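Probable protein phosphatase 2C 50 (Oryza sativa subsp. japonica, PDB 5ZCG) probably removes phosphate from serine and threonine residues of proteins, as a magnesium-dependent phosphatase of the PP2C family. Local coordinates at residues V29-L34 / D48-P53. The protein carries 5 engineered substitutions. Residues are numbered along the deposited sequence; the frame is centred on the assembly and turned at random.
Sequences VPVRLL and DALRLP
Asp48 opens the 48-53 segment with a salt bridge to Arg32. Its CG lies anti to the carbonyl carbon, and Asp48 OD1 reaches Arg32 NE at 3.0 Å. The acceptor lies almost within the guanidinium plane, yet NE stands above the carboxylate plane, the two groups being nearly perpendicular (85°). With an N-H...O angle of 146°, this is a bent, single-oxygen bridge; OD2 turns instead to Arg37 in helix 37-41. The Arg32 chain, bent at chi2 and chi3, also lays Arg32 CG against Asp48 OD1, 3.4 Å away, while NH1 and NH2 are held by the carbonyl oxygens of Gly95 and Leu91. An alanine in place of Arg32 would remove the bridge to Asp48 and the bonds to Gly95 and Leu91, and would probably loosen the tie between the 3-10 turn 31-33, Asp48 and the end of helix 67-91.

At Leu50 the contact becomes apolar and water-mediated: Leu50 CB meets Val31 CG2 at 3.8 Å, the side chains crossing obliquely. Leu50 O accepts from two waters; one also accepts from Val31 N, while the other donates to Val29 O and accepts from Leu52 N, so backbone polar groups are satisfied although the chains stand too far apart for direct pairing. The segments flank the helical excursion between strands 18-28 and 53-63, antiparallel neighbours in one of the two beta-sheets of the PP2C alpha-beta sandwich.

Where the chains converge on those strands, direct pairing appears: Val29 N donates to Leu52 O at 2.9 Å, nearly along the C=O axis and almost straight (164°). Leu52 CG lies anti to the backbone N, beside the carbonyl carbon, and Leu52 CD2 meets Leu34 CD1 at 3.7 Å, tip to tip, the two side chains crossing at about a right angle; Trp103 of helix 99-118 touches Leu34 as well.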
loop_
_atom_site.group_PDB
_atom_site.type_symbol
_atom_site.label_atom_id
_atom_site.label_comp_id
_atom_site.label_asym_id
_atom_site.label_seq_id
_atom_site.Cartn_x
_atom_site.Cartn_y
_atom_site.Cartn_z
ATOM N N VAL A 29 -13.299 24.970 1.078
ATOM C CA VAL A 29 -12.245 25.024 2.086
ATOM C C VAL A 29 -12.643 26.065 3.125
ATOM O O VAL A 29 -12.940 27.211 2.760
ATOM C CB VAL A 29 -10.883 25.353 1.456
ATOM C CG1 VAL A 29 -9.903 25.850 2.513
ATOM C CG2 VAL A 29 -10.337 24.130 0.752
ATOM N N PRO A 30 -12.676 25.722 4.412
ATOM C CA PRO A 30 -12.895 26.753 5.435
ATOM C C PRO A 30 -11.760 27.762 5.407
ATOM O O PRO A 30 -10.588 27.413 5.575
ATOM C CB PRO A 30 -12.924 25.959 6.747
ATOM C CG PRO A 30 -13.184 24.533 6.338
ATOM C CD PRO A 30 -12.543 24.379 4.996
ATOM N N VAL A 31 -12.117 29.030 5.197
ATOM C CA VAL A 31 -11.110 30.074 5.063
ATOM C C VAL A 31 -10.362 30.282 6.374
ATOM O O VAL A 31 -9.218 30.754 6.367
ATOM C CB VAL A 31 -11.781 31.359 4.537
ATOM C CG1 VAL A 31 -10.796 32.518 4.467
ATOM C CG2 VAL A 31 -12.381 31.093 3.161
ATOM N N ARG A 32 -10.970 29.904 7.503
ATOM C CA ARG A 32 -10.290 29.933 8.793
ATOM C C ARG A 32 -9.097 28.985 8.847
ATOM O O ARG A 32 -8.362 29.004 9.837
ATOM C CB ARG A 32 -11.275 29.602 9.921
ATOM C CG ARG A 32 -12.353 30.669 10.139
ATOM C CD ARG A 32 -12.133 31.430 11.437
ATOM N NE ARG A 32 -12.571 30.652 12.591
ATOM C CZ ARG A 32 -11.847 30.469 13.691
ATOM N NH1 ARG A 32 -10.642 31.015 13.798
ATOM N NH2 ARG A 32 -12.332 29.742 14.691
ATOM N N LEU A 33 -8.911 28.129 7.842
ATOM C CA LEU A 33 -7.684 27.353 7.726
ATOM C C LEU A 33 -6.589 28.086 6.958
ATOM O O LEU A 33 -5.456 27.596 6.909
ATOM C CB LEU A 33 -7.961 26.008 7.044
ATOM C CG LEU A 33 -8.839 25.031 7.830
ATOM C CD1 LEU A 33 -9.167 23.798 6.992
ATOM C CD2 LEU A 33 -8.170 24.643 9.142
ATOM N N LEU A 34 -6.894 29.238 6.363
ATOM C CA LEU A 34 -5.937 29.985 5.555
ATOM C C LEU A 34 -5.579 31.351 6.123
ATOM O O LEU A 34 -4.468 31.829 5.874
ATOM C CB LEU A 34 -6.470 30.168 4.126
ATOM C CG LEU A 34 -6.857 28.888 3.381
ATOM C CD1 LEU A 34 -7.423 29.206 2.005
ATOM C CD2 LEU A 34 -5.662 27.946 3.263
ATOM N N ASP A 48 -15.793 32.648 8.960
ATOM C CA ASP A 48 -16.524 31.391 9.042
ATOM C C ASP A 48 -17.560 31.244 7.931
ATOM O O ASP A 48 -17.968 30.116 7.634
ATOM C CB ASP A 48 -17.206 31.266 10.405
ATOM C CG ASP A 48 -16.214 31.239 11.557
ATOM O OD1 ASP A 48 -15.427 30.273 11.651
ATOM O OD2 ASP A 48 -16.230 32.184 12.375
ATOM N N ALA A 49 -17.962 32.344 7.286
ATOM C CA ALA A 49 -18.985 32.306 6.247
ATOM C C ALA A 49 -18.427 32.281 4.827
ATOM O O ALA A 49 -19.110 31.793 3.919
ATOM C CB ALA A 49 -19.927 33.505 6.393
ATOM N N LEU A 50 -17.200 32.751 4.615
ATOM C CA LEU A 50 -16.673 32.866 3.262
ATOM C C LEU A 50 -16.581 31.492 2.611
ATOM O O LEU A 50 -16.276 30.491 3.270
ATOM C CB LEU A 50 -15.295 33.519 3.290
ATOM C CG LEU A 50 -15.222 35.032 3.476
ATOM C CD1 LEU A 50 -13.800 35.442 3.825
ATOM C CD2 LEU A 50 -15.687 35.736 2.215
ATOM N N ARG A 51 -16.830 31.446 1.305
ATOM C CA ARG A 51 -16.793 30.195 0.562
ATOM C C ARG A 51 -15.687 30.243 -0.481
ATOM O O ARG A 51 -15.612 31.186 -1.278
ATOM C CB ARG A 51 -18.139 29.932 -0.120
ATOM C CG ARG A 51 -19.332 29.982 0.824
ATOM C CD ARG A 51 -19.947 28.605 0.993
ATOM N NE ARG A 51 -20.386 28.065 -0.290
ATOM C CZ ARG A 51 -21.544 28.364 -0.870
ATOM N NH1 ARG A 51 -22.388 29.201 -0.280
ATOM N NH2 ARG A 51 -21.858 27.826 -2.041
ATOM N N LEU A 52 -14.838 29.224 -0.465
ATOM C CA LEU A 52 -13.760 29.067 -1.438
ATOM C C LEU A 52 -13.833 27.660 -2.021
ATOM O O LEU A 52 -13.570 26.679 -1.292
ATOM C CB LEU A 52 -12.413 29.329 -0.770
ATOM C CG LEU A 52 -11.146 29.244 -1.614
ATOM C CD1 LEU A 52 -11.140 30.324 -2.683
ATOM C CD2 LEU A 52 -9.929 29.363 -0.712
ATOM N N PRO A 53 -14.171 27.503 -3.298
ATOM C CA PRO A 53 -14.222 26.163 -3.894
ATOM C C PRO A 53 -12.837 25.540 -4.025
ATOM O O PRO A 53 -11.837 26.231 -4.246
ATOM C CB PRO A 53 -14.853 26.407 -5.273
ATOM C CG PRO A 53 -15.422 27.794 -5.216
ATOM C CD PRO A 53 -14.559 28.546 -4.259
HETATM O O HOH W 1 -15.292 28.095 2.402
HETATM O O HOH W 2 -14.723 29.877 5.676
#